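Local structure of periplasmic binding protein component of an ABC type zinc uptake transporter (Synechocystis sp., 1PQ4) at residues L46-A52 / A73-M77; W135-V141 / P268-W273. The protein binds zinc in the periplasm as the solute-binding component of an ABC transporter and probably delivers it to the membrane part for uptake. All coordinates share one frame; numbering follows the deposited sequence.

Contact 1: residues L46-A52 / A73-M77; sequences LAALSEA and ANANM
N74 reaches across to the turn that ends at A52 with its amide nitrogen: ND2 donates to L49 O at 2.7 Å, with an N-H...O angle of 153°. On its other branch OD1 accepts from N76 N, forming an Asx turn, with a weaker bond from M77 N, so the amide is held at both ends and its rotation is fixed. CG lies anti to the backbone N (chi1 -167°), which carries the amide out toward the L49 carbonyl just where the chain leaves helix 67-73. That carbonyl also takes A52 N, so two donors share one oxygen. Replacing N74 with a leucine would probably leave L49 O with A52 N alone from this pair and the backbone N-H of N76 without its acceptor, freeing the loop to shift. Beside the polar link, A73 CB sits 3.5 Å from L46 O and against L49 CD1. Further out, L70 of helix 67-73 touches both L49 and M77, while T6 of strand 3-7 meets L49 and A52. Two helix-to-strand connections of the parallel sheet are thereby joined, the chain running on to strands 54-57 and 78-81. M77, extended beyond CG, lays SD 4.0 Å from A52 CB.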
ATOM      1  N   LEU A  46     -22.058  -2.654  -0.693  1.00 24.48           N
ATOM      2  CA  LEU A  46     -22.595  -1.603  -1.565  1.00 28.03           C
ATOM      3  C   LEU A  46     -23.821  -0.951  -0.914  1.00 31.63           C
ATOM      4  O   LEU A  46     -24.022   0.252  -1.061  1.00 28.50           O
ATOM      5  CB  LEU A  46     -22.973  -2.176  -2.922  1.00 30.69           C
ATOM      6  CG  LEU A  46     -21.785  -2.732  -3.709  1.00 33.34           C
ATOM      7  CD1 LEU A  46     -22.279  -3.489  -4.920  1.00 36.47           C
ATOM      8  CD2 LEU A  46     -20.873  -1.609  -4.125  1.00 26.91           C
ATOM      9  N   ALA A  47     -24.627  -1.740  -0.191  1.00 29.93           N
ATOM     10  CA  ALA A  47     -25.809  -1.206   0.501  1.00 31.30           C
ATOM     11  C   ALA A  47     -25.389  -0.263   1.620  1.00 34.84           C
ATOM     12  O   ALA A  47     -25.991   0.789   1.821  1.00 31.55           O
ATOM     13  CB  ALA A  47     -26.637  -2.327   1.108  1.00 30.96           C
ATOM     14  N   ALA A  48     -24.360  -0.652   2.361  1.00 28.36           N
ATOM     15  CA  ALA A  48     -23.889   0.161   3.476  1.00 27.67           C
ATOM     16  C   ALA A  48     -23.348   1.482   2.994  1.00 28.11           C
ATOM     17  O   ALA A  48     -23.318   2.466   3.745  1.00 30.55           O
ATOM     18  CB  ALA A  48     -22.810  -0.580   4.236  1.00 33.32           C
ATOM     19  N   LEU A  49     -22.929   1.510   1.739  1.00 25.70           N
ATOM     20  CA  LEU A  49     -22.357   2.723   1.152  1.00 28.41           C
ATOM     21  C   LEU A  49     -23.302   3.896   1.080  1.00 31.80           C
ATOM     22  O   LEU A  49     -22.869   5.045   0.906  1.00 28.52           O
ATOM     23  CB  LEU A  49     -21.842   2.451  -0.260  1.00 28.43           C
ATOM     24  CG  LEU A  49     -20.376   2.116  -0.457  1.00 36.39           C
ATOM     25  CD1 LEU A  49     -20.079   2.196  -1.977  1.00 32.84           C
ATOM     26  CD2 LEU A  49     -19.494   3.123   0.333  1.00 31.02           C
ATOM     27  N   SER A  50     -24.602   3.628   1.203  1.00 32.72           N
ATOM     28  CA  SER A  50     -25.563   4.716   1.098  1.00 36.10           C
ATOM     29  C   SER A  50     -25.383   5.723   2.231  1.00 35.26           C
ATOM     30  O   SER A  50     -25.744   6.872   2.084  1.00 35.42           O
ATOM     31  CB  SER A  50     -27.002   4.170   1.057  1.00 33.54           C
ATOM     32  OG  SER A  50     -27.346   3.543   2.273  1.00 33.09           O
ATOM     33  N   GLU A  51     -24.806   5.283   3.348  1.00 36.44           N
ATOM     34  CA  GLU A  51     -24.542   6.113   4.532  1.00 34.20           C
ATOM     35  C   GLU A  51     -23.325   7.046   4.369  1.00 33.45           C
ATOM     36  O   GLU A  51     -23.173   8.037   5.099  1.00 29.38           O
ATOM     37  CB  GLU A  51     -24.194   5.197   5.720  1.00 40.68           C
ATOM     38  CG  GLU A  51     -25.279   4.251   6.206  1.00 56.46           C
ATOM     39  CD  GLU A  51     -26.219   4.932   7.190  1.00 65.33           C
ATOM     40  OE1 GLU A  51     -25.719   5.551   8.160  1.00 67.50           O
ATOM     41  OE2 GLU A  51     -27.452   4.849   6.995  1.00 68.00           O
ATOM     42  N   ALA A  52     -22.425   6.681   3.461  1.00 30.87           N
ATOM     43  CA  ALA A  52     -21.169   7.420   3.271  1.00 26.20           C
ATOM     44  C   ALA A  52     -21.256   8.838   2.747  1.00 24.98           C
ATOM     45  O   ALA A  52     -21.935   9.118   1.768  1.00 24.20           O
ATOM     46  CB  ALA A  52     -20.258   6.643   2.365  1.00 23.61           C
ATOM     47  N   ALA A  73     -24.144   3.176  -6.172  1.00 23.95           N
ATOM     48  CA  ALA A  73     -24.617   2.865  -4.813  1.00 27.26           C
ATOM     49  C   ALA A  73     -24.888   4.130  -3.982  1.00 27.91           C
ATOM     50  O   ALA A  73     -25.706   4.142  -3.037  1.00 28.53           O
ATOM     51  CB  ALA A  73     -23.583   1.962  -4.096  1.00 31.08           C
ATOM     52  N   ASN A  74     -24.190   5.201  -4.326  1.00 29.37           N
ATOM     53  CA  ASN A  74     -24.340   6.457  -3.610  1.00 29.67           C
ATOM     54  C   ASN A  74     -23.882   7.559  -4.532  1.00 29.25           C
ATOM     55  O   ASN A  74     -22.684   7.771  -4.733  1.00 27.56           O
ATOM     56  CB  ASN A  74     -23.484   6.470  -2.341  1.00 30.89           C
ATOM     57  CG  ASN A  74     -23.854   7.621  -1.416  1.00 36.34           C
ATOM     58  OD1 ASN A  74     -24.469   8.600  -1.848  1.00 30.78           O
ATOM     59  ND2 ASN A  74     -23.471   7.515  -0.142  1.00 35.92           N
ATOM     60  N   ALA A  75     -24.837   8.275  -5.098  1.00 29.39           N
ATOM     61  CA  ALA A  75     -24.511   9.339  -6.035  1.00 32.21           C
ATOM     62  C   ALA A  75     -24.184  10.645  -5.346  1.00 31.13           C
ATOM     63  O   ALA A  75     -23.696  11.574  -5.966  1.00 32.64           O
ATOM     64  CB  ALA A  75     -25.662   9.541  -6.998  1.00 36.85           C
ATOM     65  N   ASN A  76     -24.427  10.707  -4.050  1.00 35.15           N
ATOM     66  CA  ASN A  76     -24.169  11.923  -3.316  1.00 34.65           C
ATOM     67  C   ASN A  76     -22.788  11.995  -2.677  1.00 34.67           C
ATOM     68  O   ASN A  76     -22.261  13.093  -2.455  1.00 31.89           O
ATOM     69  CB  ASN A  76     -25.254  12.070  -2.269  1.00 38.62           C
ATOM     70  CG  ASN A  76     -26.633  12.108  -2.900  1.00 50.31           C
ATOM     71  OD1 ASN A  76     -26.923  13.003  -3.697  1.00 39.94           O
ATOM     72  ND2 ASN A  76     -27.478  11.121  -2.574  1.00 51.28           N
ATOM     73  N   MET A  77     -22.184  10.845  -2.409  1.00 30.60           N
ATOM     74  CA  MET A  77     -20.873  10.863  -1.770  1.00 29.36           C
ATOM     75  C   MET A  77     -19.760  11.430  -2.621  1.00 27.93           C
ATOM     76  O   MET A  77     -19.655  11.168  -3.823  1.00 32.54           O
ATOM     77  CB  MET A  77     -20.472   9.476  -1.281  1.00 28.51           C
ATOM     78  CG  MET A  77     -19.875   8.599  -2.299  1.00 29.03           C
ATOM     79  SD  MET A  77     -19.540   6.959  -1.588  1.00 26.97           S
ATOM     80  CE  MET A  77     -19.151   6.145  -3.069  1.00 21.08           C
TER

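Contact 2: residues W135-V141 / P268-W273; sequences WLSPTLV and PLAADW
W273 and W135 each spend their indole N-H on a backbone carbonyl of the opposite segment, and these two bonds hold the tight part of the contact. W273 NE1 meets W135 O at 2.7 Å, nearly in line with the carbonyl but tilted out of the indole plane, and its N-H...O angle is a bent 138°. The reverse bond is straighter: W135 NE1 to P268 O is 2.8 Å at 168°, with the oxygen at the ring edge. Both indole nitrogens, on buried residues, are thus satisfied. With chi1 at -176° the W273 indole swings away from its own backbone N and back to the first segment, where V141 CG2 lies 3.8 Å from CZ2 and P138 CA approaches the ring edge at CH2. L136 fills in between the two bonds, CD1 against P268 CB at 3.8 Å.

Here the start of helix 138-155 meets the loop between strand 262-266 and helix 273-288, in the zinc-site region of a family 9 solute-binding protein, with W135 and P268 in the shell around the histidine ligands. W135 packs on H133, a zinc ligand, and its side chain lies about 5 Å from the zinc; the side chains of P268 and H197, another ligand, are about 5 Å apart. F62 meets the W135 indole edge-to-face, as F15 does that of W273.

Looser ground lies along the loop from A270 to D272, which bows away from the first segment. There D272 is solvent-exposed and occupies the N-cap position of helix 273-288, yet its carboxylate turns to S275 OG, hydrogen-bonded through OD2.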
ATOM      1  N   TRP A 135       0.700   3.857  -1.485  1.00 12.27           N
ATOM      2  CA  TRP A 135       0.474   4.005  -0.044  1.00 14.22           C
ATOM      3  C   TRP A 135       1.603   3.457   0.808  1.00 14.75           C
ATOM      4  O   TRP A 135       1.539   3.530   2.047  1.00 15.87           O
ATOM      5  CB  TRP A 135      -0.870   3.352   0.369  1.00 14.58           C
ATOM      6  CG  TRP A 135      -0.845   1.820   0.240  1.00 14.77           C
ATOM      7  CD1 TRP A 135      -0.436   0.904   1.178  1.00 11.36           C
ATOM      8  CD2 TRP A 135      -1.281   1.075  -0.894  1.00 13.87           C
ATOM      9  NE1 TRP A 135      -0.608  -0.383   0.688  1.00 10.18           N
ATOM     10  CE2 TRP A 135      -1.127  -0.304  -0.581  1.00 14.29           C
ATOM     11  CE3 TRP A 135      -1.803   1.445  -2.151  1.00 12.57           C
ATOM     12  CZ2 TRP A 135      -1.481  -1.321  -1.481  1.00 14.98           C
ATOM     13  CZ3 TRP A 135      -2.155   0.440  -3.048  1.00 12.96           C
ATOM     14  CH2 TRP A 135      -1.997  -0.929  -2.705  1.00 13.58           C
ATOM     15  N   LEU A 136       2.622   2.903   0.144  1.00 12.76           N
ATOM     16  CA  LEU A 136       3.737   2.334   0.898  1.00 14.50           C
ATOM     17  C   LEU A 136       4.972   3.216   0.849  1.00 17.55           C
ATOM     18  O   LEU A 136       6.061   2.793   1.215  1.00 13.85           O
ATOM     19  CB  LEU A 136       4.037   0.906   0.390  1.00 13.22           C
ATOM     20  CG  LEU A 136       2.847  -0.025   0.730  1.00 13.94           C
ATOM     21  CD1 LEU A 136       2.964  -1.299  -0.110  1.00 18.60           C
ATOM     22  CD2 LEU A 136       2.778  -0.347   2.219  1.00 11.83           C
ATOM     23  N   SER A 137       4.807   4.446   0.349  1.00 17.87           N
ATOM     24  CA  SER A 137       5.908   5.423   0.303  1.00 14.01           C
ATOM     25  C   SER A 137       5.580   6.551   1.282  1.00 15.80           C
ATOM     26  O   SER A 137       4.622   7.317   1.045  1.00 15.14           O
ATOM     27  CB  SER A 137       6.019   6.027  -1.102  1.00 19.70           C
ATOM     28  OG  SER A 137       6.888   7.152  -1.076  1.00 14.82           O
ATOM     29  N   PRO A 138       6.339   6.695   2.395  1.00 13.70           N
ATOM     30  CA  PRO A 138       6.008   7.807   3.328  1.00 14.40           C
ATOM     31  C   PRO A 138       6.010   9.175   2.591  1.00 13.49           C
ATOM     32  O   PRO A 138       5.219  10.058   2.903  1.00 14.90           O
ATOM     33  CB  PRO A 138       7.158   7.793   4.359  1.00 15.28           C
ATOM     34  CG  PRO A 138       7.528   6.295   4.423  1.00 18.16           C
ATOM     35  CD  PRO A 138       7.452   5.871   2.904  1.00 15.69           C
ATOM     36  N   THR A 139       6.907   9.311   1.635  1.00 12.79           N
ATOM     37  CA  THR A 139       7.030  10.569   0.873  1.00 17.74           C
ATOM     38  C   THR A 139       5.737  10.854   0.109  1.00 15.37           C
ATOM     39  O   THR A 139       5.195  11.948   0.179  1.00 16.86           O
ATOM     40  CB  THR A 139       8.263  10.446  -0.058  1.00 20.55           C
ATOM     41  OG1 THR A 139       9.417  10.474   0.784  1.00 23.36           O
ATOM     42  CG2 THR A 139       8.388  11.611  -1.061  1.00 29.36           C
ATOM     43  N   LEU A 140       5.227   9.849  -0.586  1.00 13.41           N
ATOM     44  CA  LEU A 140       3.998  10.029  -1.343  1.00 13.74           C
ATOM     45  C   LEU A 140       2.798  10.088  -0.411  1.00 16.86           C
ATOM     46  O   LEU A 140       1.787  10.713  -0.726  1.00 15.06           O
ATOM     47  CB  LEU A 140       3.866   8.892  -2.367  1.00 12.45           C
ATOM     48  CG  LEU A 140       4.807   8.934  -3.555  1.00 20.12           C
ATOM     49  CD1 LEU A 140       6.227   8.889  -3.088  1.00 39.31           C
ATOM     50  CD2 LEU A 140       4.526   7.687  -4.455  1.00 14.07           C
ATOM     51  N   VAL A 141       2.893   9.486   0.775  1.00 13.68           N
ATOM     52  CA  VAL A 141       1.740   9.589   1.658  1.00 12.15           C
ATOM     53  C   VAL A 141       1.571  11.012   2.164  1.00  9.89           C
ATOM     54  O   VAL A 141       0.475  11.402   2.534  1.00 13.72           O
ATOM     55  CB  VAL A 141       1.833   8.531   2.837  1.00 11.15           C
ATOM     56  CG1 VAL A 141       0.777   8.789   3.932  1.00  8.48           C
ATOM     57  CG2 VAL A 141       1.533   7.130   2.202  1.00 10.40           C
ATOM     58  N   PRO A 268       1.504  -5.830   2.613  1.00 14.75           N
ATOM     59  CA  PRO A 268       1.298  -4.475   2.053  1.00 13.40           C
ATOM     60  C   PRO A 268      -0.018  -3.818   2.509  1.00 14.78           C
ATOM     61  O   PRO A 268      -0.188  -2.605   2.355  1.00 15.55           O
ATOM     62  CB  PRO A 268       1.345  -4.718   0.543  1.00 18.51           C
ATOM     63  CG  PRO A 268       0.710  -6.085   0.418  1.00 19.16           C
ATOM     64  CD  PRO A 268       1.419  -6.868   1.569  1.00 12.07           C
ATOM     65  N   LEU A 269      -0.941  -4.600   3.101  1.00 12.24           N
ATOM     66  CA  LEU A 269      -2.244  -4.065   3.513  1.00 14.20           C
ATOM     67  C   LEU A 269      -2.447  -3.931   5.012  1.00 14.92           C
ATOM     68  O   LEU A 269      -3.580  -3.766   5.479  1.00 14.38           O
ATOM     69  CB  LEU A 269      -3.428  -4.912   2.961  1.00 15.22           C
ATOM     70  CG  LEU A 269      -3.470  -5.103   1.443  1.00 23.69           C
ATOM     71  CD1 LEU A 269      -4.804  -5.818   1.043  1.00 24.53           C
ATOM     72  CD2 LEU A 269      -3.392  -3.726   0.760  1.00 20.20           C
ATOM     73  N   ALA A 270      -1.364  -3.980   5.768  1.00 14.49           N
ATOM     74  CA  ALA A 270      -1.469  -3.835   7.227  1.00 12.83           C
ATOM     75  C   ALA A 270      -2.123  -2.498   7.613  1.00 17.18           C
ATOM     76  O   ALA A 270      -1.760  -1.456   7.060  1.00 15.35           O
ATOM     77  CB  ALA A 270      -0.062  -3.913   7.864  1.00 18.32           C
ATOM     78  N   ALA A 271      -3.044  -2.523   8.578  1.00 11.92           N
ATOM     79  CA  ALA A 271      -3.706  -1.305   9.023  1.00 13.43           C
ATOM     80  C   ALA A 271      -2.796  -0.516   9.977  1.00 17.45           C
ATOM     81  O   ALA A 271      -2.922   0.690  10.080  1.00 15.81           O
ATOM     82  CB  ALA A 271      -5.039  -1.630   9.725  1.00 16.90           C
ATOM     83  N   ASP A 272      -1.877  -1.205  10.657  1.00 10.21           N
ATOM     84  CA  ASP A 272      -0.963  -0.568  11.656  1.00 17.12           C
ATOM     85  C   ASP A 272       0.183  -0.168  10.773  1.00 17.67           C
ATOM     86  O   ASP A 272       1.301  -0.657  10.888  1.00 16.52           O
ATOM     87  CB  ASP A 272      -0.584  -1.660  12.694  1.00 21.76           C
ATOM     88  CG  ASP A 272       0.168  -1.114  13.903  1.00 38.85           C
ATOM     89  OD1 ASP A 272      -0.039   0.050  14.290  1.00 46.98           O
ATOM     90  OD2 ASP A 272       0.965  -1.877  14.498  1.00 51.60           O
ATOM     91  N   TRP A 273      -0.123   0.778   9.872  1.00 16.62           N
ATOM     92  CA  TRP A 273       0.784   1.181   8.796  1.00 15.07           C
ATOM     93  C   TRP A 273       2.193   1.589   9.129  1.00 10.93           C
ATOM     94  O   TRP A 273       3.124   1.161   8.466  1.00 12.11           O
ATOM     95  CB  TRP A 273       0.094   2.297   7.927  1.00 14.05           C
ATOM     96  CG  TRP A 273       0.849   2.741   6.744  1.00 14.36           C
ATOM     97  CD1 TRP A 273       0.855   2.185   5.485  1.00 12.22           C
ATOM     98  CD2 TRP A 273       1.710   3.882   6.691  1.00 12.56           C
ATOM     99  NE1 TRP A 273       1.700   2.947   4.638  1.00 14.30           N
ATOM    100  CE2 TRP A 273       2.216   3.984   5.370  1.00 12.22           C
ATOM    101  CE3 TRP A 273       2.096   4.841   7.640  1.00 15.30           C
ATOM    102  CZ2 TRP A 273       3.080   4.997   4.983  1.00 14.96           C
ATOM    103  CZ3 TRP A 273       2.969   5.863   7.233  1.00 19.04           C
ATOM    104  CH2 TRP A 273       3.444   5.925   5.927  1.00 18.04           C
TER

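In the fold
The two contacts do not touch: their centres are 26 Å apart and their nearest atoms about 17 Å. They follow one another along the chain, contact 1 closing before contact 2 opens. Contact 1 lies toward the periphery, about 24 Å from the centre of the chain, in the connections that lead into strands 54-57 and 78-81 of the four-stranded parallel sheet. Contact 2 sits about 5 Å from that centre, linking the starts of helices 138-155 and 273-288 next to the zinc. Strand 3-7 and the following helix 10-20 relate them: T6 touches contact 1, while P11 and F15 pack on contact 2. Contact 1 is thus far from the zinc, contact 2 in the shell around its ligands.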